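Side-chain contacts in cycloalternan-forming enzyme (Listeria monocytogenes serovar 1/2a, PDB 5F7U), which belongs to glycoside hydrolase family 31 and carries a TIM barrel flanked by beta domains and a family 6 carbohydrate-binding module: residues L163-K168 / L225-D230; M806-Q811 / A901-T906. The protein carries 1 engineered substitution. One frame throughout, in Å; residues are numbered along the deposited sequence. Where two conformers were deposited one is given.

Contact 1: residues L163-K168 / L225-D230; sequences LSPTGK and LGWLTD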
ATOM      1  N   LEU A 163      29.229  -7.153   2.168  1.00 13.77           N
ATOM      2  CA  LEU A 163      30.148  -8.103   2.802  1.00 13.81           C
ATOM      3  C   LEU A 163      30.604  -9.126   1.768  1.00 14.17           C
ATOM      4  O   LEU A 163      29.764  -9.771   1.114  1.00 14.17           O
ATOM      5  CB  LEU A 163      29.456  -8.812   3.976  1.00 13.67           C
ATOM      6  CG  LEU A 163      30.290  -9.935   4.616  1.00 14.27           C
ATOM      7  CD1 LEU A 163      31.445  -9.379   5.470  1.00 14.30           C
ATOM      8  CD2 LEU A 163      29.368 -10.845   5.423  1.00 14.05           C
ATOM      9  N   SER A 164      31.929  -9.274   1.656  1.00 14.20           N
ATOM     10  CA  SER A 164      32.579 -10.327   0.860  1.00 15.03           C
ATOM     11  C   SER A 164      33.275 -11.293   1.836  1.00 15.21           C
ATOM     12  O   SER A 164      34.374 -10.981   2.318  1.00 15.67           O
ATOM     13  CB  SER A 164      33.643  -9.685  -0.065  1.00 15.28           C
ATOM     14  OG  SER A 164      34.354 -10.670  -0.808  1.00 16.16           O
ATOM     15  N   PRO A 165      32.660 -12.459   2.129  1.00 15.28           N
ATOM     16  CA  PRO A 165      33.287 -13.416   3.064  1.00 15.81           C
ATOM     17  C   PRO A 165      34.720 -13.817   2.689  1.00 16.80           C
ATOM     18  O   PRO A 165      35.565 -13.912   3.573  1.00 17.14           O
ATOM     19  CB  PRO A 165      32.352 -14.618   2.983  1.00 15.88           C
ATOM     20  CG  PRO A 165      31.002 -13.955   2.846  1.00 15.18           C
ATOM     21  CD  PRO A 165      31.274 -12.873   1.808  1.00 15.08           C
ATOM     22  N   THR A 166      34.980 -14.033   1.399  1.00 17.47           N
ATOM     23  CA  THR A 166      36.337 -14.397   0.934  1.00 18.34           C
ATOM     24  C   THR A 166      37.274 -13.199   0.768  1.00 18.81           C
ATOM     25  O   THR A 166      38.496 -13.382   0.664  1.00 19.19           O
ATOM     26  CB  THR A 166      36.315 -15.156  -0.406  1.00 19.01           C
ATOM     27  OG1 THR A 166      35.873 -14.272  -1.453  1.00 19.01           O
ATOM     28  CG2 THR A 166      35.400 -16.392  -0.325  1.00 19.02           C
ATOM     29  N   GLY A 167      36.704 -11.999   0.704  1.00 18.28           N
ATOM     30  CA  GLY A 167      37.452 -10.773   0.434  1.00 19.20           C
ATOM     31  C   GLY A 167      37.843 -10.587  -1.027  1.00 20.17           C
ATOM     32  O   GLY A 167      38.552  -9.633  -1.358  1.00 20.96           O
ATOM     33  N   LYS A 168      37.369 -11.469  -1.908  1.00 20.58           N
ATOM     34  CA  LYS A 168      37.698 -11.413  -3.338  1.00 21.65           C
ATOM     35  C   LYS A 168      36.840 -10.444  -4.151  1.00 21.55           C
ATOM     36  O   LYS A 168      37.182 -10.116  -5.297  1.00 22.33           O
ATOM     37  CB  LYS A 168      37.657 -12.814  -3.959  1.00 22.60           C
ATOM     38  CG  LYS A 168      38.654 -13.777  -3.337  1.00 24.17           C
ATOM     39  CD  LYS A 168      38.610 -15.141  -4.016  1.00 25.63           C
ATOM     40  CE  LYS A 168      39.561 -16.118  -3.342  1.00 27.44           C
ATOM     41  NZ  LYS A 168      39.626 -17.407  -4.089  1.00 29.57           N
ATOM     42  N   LEU A 225      27.331 -11.046  12.389  1.00 19.80           N
ATOM     43  CA  LEU A 225      27.326 -11.048  10.941  1.00 17.43           C
ATOM     44  C   LEU A 225      28.060 -12.271  10.410  1.00 16.77           C
ATOM     45  O   LEU A 225      29.239 -12.470  10.704  1.00 17.27           O
ATOM     46  CB  LEU A 225      28.014  -9.762  10.454  1.00 17.74           C
ATOM     47  CG  LEU A 225      28.231  -9.482   8.970  1.00 17.26           C
ATOM     48  CD1 LEU A 225      26.914  -9.505   8.196  1.00 16.22           C
ATOM     49  CD2 LEU A 225      28.918  -8.135   8.861  1.00 18.30           C
ATOM     50  N   GLY A 226      27.354 -13.078   9.623  1.00 15.65           N
ATOM     51  CA  GLY A 226      27.885 -14.387   9.246  1.00 15.08           C
ATOM     52  C   GLY A 226      27.408 -14.942   7.924  1.00 14.11           C
ATOM     53  O   GLY A 226      26.508 -14.384   7.289  1.00 13.34           O
ATOM     54  N   TRP A 227      28.023 -16.047   7.523  1.00 14.09           N
ATOM     55  CA  TRP A 227      27.732 -16.710   6.250  1.00 13.72           C
ATOM     56  C   TRP A 227      27.847 -18.218   6.500  1.00 14.13           C
ATOM     57  O   TRP A 227      28.614 -18.673   7.380  1.00 14.87           O
ATOM     58  CB  TRP A 227      28.695 -16.255   5.138  1.00 14.06           C
ATOM     59  CG  TRP A 227      30.140 -16.383   5.531  1.00 14.94           C
ATOM     60  CD1 TRP A 227      30.981 -17.426   5.251  1.00 15.53           C
ATOM     61  CD2 TRP A 227      30.885 -15.468   6.336  1.00 15.61           C
ATOM     62  NE1 TRP A 227      32.217 -17.198   5.814  1.00 16.59           N
ATOM     63  CE2 TRP A 227      32.186 -16.005   6.487  1.00 16.71           C
ATOM     64  CE3 TRP A 227      30.590 -14.226   6.934  1.00 15.63           C
ATOM     65  CZ2 TRP A 227      33.196 -15.349   7.222  1.00 17.85           C
ATOM     66  CZ3 TRP A 227      31.587 -13.578   7.668  1.00 16.65           C
ATOM     67  CH2 TRP A 227      32.878 -14.146   7.808  1.00 17.81           C
ATOM     68  N   LEU A 228      27.086 -18.978   5.720  1.00 13.96           N
ATOM     69  CA  LEU A 228      26.966 -20.428   5.871  1.00 14.46           C
ATOM     70  C   LEU A 228      27.721 -21.085   4.718  1.00 14.83           C
ATOM     71  O   LEU A 228      27.378 -20.883   3.564  1.00 14.91           O
ATOM     72  CB  LEU A 228      25.473 -20.797   5.855  1.00 14.27           C
ATOM     73  CG  LEU A 228      25.116 -22.268   5.983  1.00 15.09           C
ATOM     74  CD1 LEU A 228      25.553 -22.814   7.333  1.00 15.97           C
ATOM     75  CD2 LEU A 228      23.608 -22.424   5.806  1.00 15.05           C
ATOM     76  N   THR A 229      28.782 -21.838   5.028  1.00 15.59           N
ATOM     77  CA  THR A 229      29.736 -22.253   4.012  1.00 16.20           C
ATOM     78  C   THR A 229      30.319 -23.628   4.328  1.00 17.71           C
ATOM     79  O   THR A 229      30.368 -24.033   5.497  1.00 18.12           O
ATOM     80  CB  THR A 229      30.888 -21.207   3.849  1.00 16.29           C
ATOM     81  OG1 THR A 229      31.748 -21.596   2.778  1.00 16.86           O
ATOM     82  CG2 THR A 229      31.747 -21.085   5.112  1.00 16.71           C
ATOM     83  N   ASP A 230      30.730 -24.340   3.287  1.00 18.59           N
ATOM     84  CA  ASP A 230      31.535 -25.542   3.485  1.00 20.58           C
ATOM     85  C   ASP A 230      33.027 -25.198   3.585  1.00 21.67           C
ATOM     86  O   ASP A 230      33.849 -26.086   3.832  1.00 23.09           O
ATOM     87  CB  ASP A 230      31.260 -26.595   2.398  1.00 21.03           C
ATOM     88  CG  ASP A 230      31.814 -26.199   1.032  1.00 20.85           C
ATOM     89  OD1 ASP A 230      31.942 -24.991   0.737  1.00 20.45           O
ATOM     90  OD2 ASP A 230      32.114 -27.106   0.253  1.00 21.72           O
TER

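Contact 2: residues M806-Q811 / A901-T906; sequences MTDGYQ and AFNEAT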
ATOM      1  N   MET A 806     -16.093  20.861  -7.665  0.60 18.37           N
ATOM      2  CA  MET A 806     -17.455  20.941  -7.091  0.60 19.05           C
ATOM      3  C   MET A 806     -18.494  21.344  -8.126  0.60 19.44           C
ATOM      4  O   MET A 806     -18.167  21.979  -9.129  0.60 19.77           O
ATOM      5  CB  MET A 806     -17.498  21.960  -5.935  0.60 19.75           C
ATOM      6  CG  MET A 806     -16.503  21.702  -4.815  0.60 20.35           C
ATOM      7  SD  MET A 806     -16.773  20.162  -3.923  0.60 21.47           S
ATOM      8  CE  MET A 806     -17.465  20.775  -2.394  0.60 21.16           C
ATOM      9  N   THR A 807     -19.751  20.987  -7.862  1.00 19.27           N
ATOM     10  CA  THR A 807     -20.884  21.485  -8.661  1.00 20.09           C
ATOM     11  C   THR A 807     -21.260  22.877  -8.145  1.00 20.86           C
ATOM     12  O   THR A 807     -20.688  23.355  -7.159  1.00 20.49           O
ATOM     13  CB  THR A 807     -22.129  20.596  -8.508  1.00 20.11           C
ATOM     14  OG1 THR A 807     -22.636  20.724  -7.172  1.00 19.64           O
ATOM     15  CG2 THR A 807     -21.806  19.136  -8.816  1.00 19.56           C
ATOM     16  N   ASP A 808     -22.251  23.514  -8.774  1.00 22.14           N
ATOM     17  CA  ASP A 808     -22.803  24.753  -8.231  1.00 23.21           C
ATOM     18  C   ASP A 808     -23.450  24.603  -6.845  1.00 22.93           C
ATOM     19  O   ASP A 808     -23.812  25.604  -6.216  1.00 23.31           O
ATOM     20  CB  ASP A 808     -23.828  25.355  -9.202  1.00 24.97           C
ATOM     21  CG  ASP A 808     -23.180  26.052 -10.380  1.00 26.23           C
ATOM     22  OD1 ASP A 808     -21.939  26.112 -10.464  1.00 26.17           O
ATOM     23  OD2 ASP A 808     -23.928  26.564 -11.235  1.00 27.46           O
ATOM     24  N   GLY A 809     -23.643  23.367  -6.395  1.00 22.35           N
ATOM     25  CA  GLY A 809     -24.161  23.099  -5.056  1.00 22.05           C
ATOM     26  C   GLY A 809     -23.103  23.257  -3.972  1.00 21.52           C
ATOM     27  O   GLY A 809     -23.425  23.512  -2.811  1.00 21.52           O
ATOM     28  N   TYR A 810     -21.835  23.086  -4.346  1.00 20.92           N
ATOM     29  CA  TYR A 810     -20.690  23.311  -3.454  1.00 20.22           C
ATOM     30  C   TYR A 810     -20.661  22.451  -2.165  1.00 20.10           C
ATOM     31  O   TYR A 810     -20.021  22.824  -1.181  1.00 19.86           O
ATOM     32  CB  TYR A 810     -20.570  24.818  -3.127  1.00 20.33           C
ATOM     33  CG  TYR A 810     -19.934  25.635  -4.233  1.00 20.31           C
ATOM     34  CD1 TYR A 810     -18.548  25.587  -4.449  1.00 19.77           C
ATOM     35  CD2 TYR A 810     -20.700  26.460  -5.054  1.00 20.60           C
ATOM     36  CE1 TYR A 810     -17.950  26.336  -5.449  1.00 19.96           C
ATOM     37  CE2 TYR A 810     -20.106  27.221  -6.058  1.00 21.07           C
ATOM     38  CZ  TYR A 810     -18.732  27.155  -6.247  1.00 20.63           C
ATOM     39  OH  TYR A 810     -18.150  27.913  -7.245  1.00 21.16           O
ATOM     40  N   GLN A 811     -21.354  21.316  -2.176  1.00 20.30           N
ATOM     41  CA  GLN A 811     -21.262  20.374  -1.058  1.00 20.62           C
ATOM     42  C   GLN A 811     -20.509  19.123  -1.496  1.00 19.54           C
ATOM     43  O   GLN A 811     -20.579  18.743  -2.658  1.00 19.03           O
ATOM     44  CB  GLN A 811     -22.650  19.977  -0.555  1.00 22.45           C
ATOM     45  CG  GLN A 811     -23.494  21.176  -0.068  1.00 25.12           C
ATOM     46  CD  GLN A 811     -23.044  21.714   1.291  1.00 27.08           C
ATOM     47  OE1 GLN A 811     -22.818  20.938   2.216  1.00 29.54           O
ATOM     48  NE2 GLN A 811     -22.920  23.051   1.425  1.00 28.39           N
ATOM     49  N   ALA A 901     -26.886  33.783  -6.283  1.00 30.87           N
ATOM     50  CA  ALA A 901     -26.203  35.040  -6.598  1.00 29.96           C
ATOM     51  C   ALA A 901     -24.704  34.808  -6.718  1.00 27.74           C
ATOM     52  O   ALA A 901     -24.057  35.326  -7.638  1.00 27.96           O
ATOM     53  CB  ALA A 901     -26.500  36.091  -5.531  1.00 30.74           C
ATOM     54  N   PHE A 902     -24.171  34.006  -5.796  1.00 26.23           N
ATOM     55  CA  PHE A 902     -22.770  33.602  -5.823  1.00 24.41           C
ATOM     56  C   PHE A 902     -22.385  32.910  -7.118  1.00 24.42           C
ATOM     57  O   PHE A 902     -21.331  33.212  -7.690  1.00 23.83           O
ATOM     58  CB  PHE A 902     -22.421  32.701  -4.633  1.00 23.80           C
ATOM     59  CG  PHE A 902     -20.964  32.351  -4.566  1.00 23.03           C
ATOM     60  CD1 PHE A 902     -20.031  33.294  -4.125  1.00 22.21           C
ATOM     61  CD2 PHE A 902     -20.508  31.089  -4.976  1.00 23.20           C
ATOM     62  CE1 PHE A 902     -18.681  32.982  -4.068  1.00 22.32           C
ATOM     63  CE2 PHE A 902     -19.158  30.785  -4.945  1.00 23.23           C
ATOM     64  CZ  PHE A 902     -18.241  31.723  -4.484  1.00 22.73           C
ATOM     65  N   ASN A 903     -23.225  31.977  -7.557  1.00 25.41           N
ATOM     66  CA  ASN A 903     -22.980  31.247  -8.795  1.00 26.44           C
ATOM     67  C   ASN A 903     -22.993  32.165 -10.030  1.00 27.80           C
ATOM     68  O   ASN A 903     -22.152  32.022 -10.922  1.00 28.00           O
ATOM     69  CB  ASN A 903     -23.951  30.074  -8.913  1.00 27.59           C
ATOM     70  CG  ASN A 903     -23.534  28.889  -8.039  1.00 27.70           C
ATOM     71  OD1 ASN A 903     -22.358  28.563  -7.961  1.00 27.45           O
ATOM     72  ND2 ASN A 903     -24.495  28.253  -7.384  1.00 27.90           N
ATOM     73  N   GLU A 904     -23.921  33.123 -10.043  1.00 29.25           N
ATOM     74  CA  GLU A 904     -24.041  34.106 -11.134  1.00 31.91           C
ATOM     75  C   GLU A 904     -22.906  35.157 -11.187  1.00 30.68           C
ATOM     76  O   GLU A 904     -22.546  35.627 -12.268  1.00 32.30           O
ATOM     77  CB  GLU A 904     -25.435  34.753 -11.111  1.00 35.52           C
ATOM     78  CG  GLU A 904     -26.513  33.807 -11.642  1.00 39.59           C
ATOM     79  CD  GLU A 904     -27.943  34.292 -11.424  1.00 43.74           C
ATOM     80  OE1 GLU A 904     -28.507  34.080 -10.313  1.00 45.00           O
ATOM     81  OE2 GLU A 904     -28.523  34.858 -12.381  1.00 46.89           O
ATOM     82  N   ALA A 905     -22.332  35.487 -10.031  1.00 28.46           N
ATOM     83  CA  ALA A 905     -21.233  36.467  -9.905  1.00 27.29           C
ATOM     84  C   ALA A 905     -19.942  36.081 -10.627  1.00 26.84           C
ATOM     85  O   ALA A 905     -19.606  34.899 -10.705  1.00 26.58           O
ATOM     86  CB  ALA A 905     -20.941  36.734  -8.438  1.00 26.15           C
ATOM     87  N   THR A 906     -19.240  37.082 -11.164  1.00 27.03           N
ATOM     88  CA  THR A 906     -17.882  36.907 -11.723  1.00 26.81           C
ATOM     89  C   THR A 906     -16.819  36.771 -10.622  1.00 25.10           C
ATOM     90  O   THR A 906     -15.885  35.976 -10.746  1.00 25.24           O
ATOM     91  CB  THR A 906     -17.523  38.071 -12.669  1.00 28.70           C
ATOM     92  OG1 THR A 906     -18.446  38.060 -13.757  1.00 30.81           O
ATOM     93  CG2 THR A 906     -16.110  37.933 -13.245  1.00 29.71           C
TER
HETATM   94  O   HOH W   1     -19.796  29.204  -8.981  1.00 26.02           O

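Contact 1: residues L163-K168 / L225-D230
Trp227, whose indole lies against Pro165, has its NE1 hydrogen-bonded to Glu119 OE1 on strand 106-129, and that bond anchors the ring at its polar corner. The setting is the galactose mutarotase-like beta domain of the family: strand 158-164 runs out into a turn, and the turn packs on strand 214-229. No hydrogen bond links the two segments; apolar side chains do all the joining. Pro165 supplies a CH-pi contact, its CB standing 3.6 Å from the centroid of the five-membered ring and only 3° off the normal. Pro165 CG lies over the same face, 3.7 Å from Trp227 CG, so one edge of the pyrrolidine lies along the pyrrole part of the indole. Phe145 also meets the indole, with the planes about 20° apart, while Ile235 and Tyr238 of strand 235-243 pack on Pro165.

Pro165 is the second residue of a type I beta turn, Ser164 to Gly167, closed by Gly167 N to Ser164 O at 3.0 Å. An ST turn overlaps its end, Lys168 N donating to Thr166 OG1 over 3.2 Å.

Leu163 extends the apolar patch toward the benzo part of the indole, crossing Trp227 at about a right angle. With CG anti to the backbone N (chi1 174°), it brings one methyl, CD2, between two neighbours. Leu163 CD2 meets Trp227 CE3 obliquely at 3.9 Å, and the same methyl meets Leu225 CD1 tip to tip, also at 3.9 Å.

Contact 2: residues M806-Q811 / A901-T906
The Tyr810 ring has Thr807 O over one face, 3.7 Å above the plane and offset toward the rim, while Asn903 OD1 and a water sit at its edge. Phe902 turns an edge toward the face opposite Thr807 O in an offset edge-to-face pair, centroids 5.7 Å apart and planes at 71°. Tyr810 closes a type I beta turn that starts at Thr807, just after strand 801-806, and the turn abuts helix 899-904 near its C-terminal end. Strands 801-806 and 908-912 are the outermost strands of one mixed five-stranded sheet, so the contact joins the loop after one to the helix before the other. Gly809 N donating to Thr807 OG1 adds an ST turn.

Asn903 ND2, the polar link, donates to Asp808 O at 3.0 Å, fairly straight at 161° and close to the amide's own plane. That bond helps fix which way the amide is flipped, and OD1 faces the Tyr810 edge, 3.2 Å from CE2, with ring and amide nearly coplanar. The Asp808 carboxylate stacks on the same amide, its CG 3.7 Å from Asn903 CG, and Asn825 ND2 holds its OD1.

Phe902 also makes a cation-pi contact with Lys921. Tyr810 OH is hydrogen-bonded to Thr875 OG1 and to the water, whose oxygen lies 2.7 Å from that hydroxyl. The same water donates to Asn903 OD1 at 2.8 Å.

How the contacts relate
The two contacts are independent: their centres lie 70 Å apart, their nearest atoms about 54 Å, on opposite sides of the chain's centre. Contact 1 closes before contact 2 opens, and the TIM barrel comes between them in sequence. Neither supplies a residue to the glycan pocket whose 17 residues lie between 273 and 663 in the sequence. Contact 2 comes near a bound ion, with the side chain of Asp808 about 8 Å from a magnesium ion. The touching residues of contact 1, a strand-end turn on a strand, are all buried and apolar; contact 2 is partly buried and ties a loop to a helix end through an amide, a water and an aromatic pair.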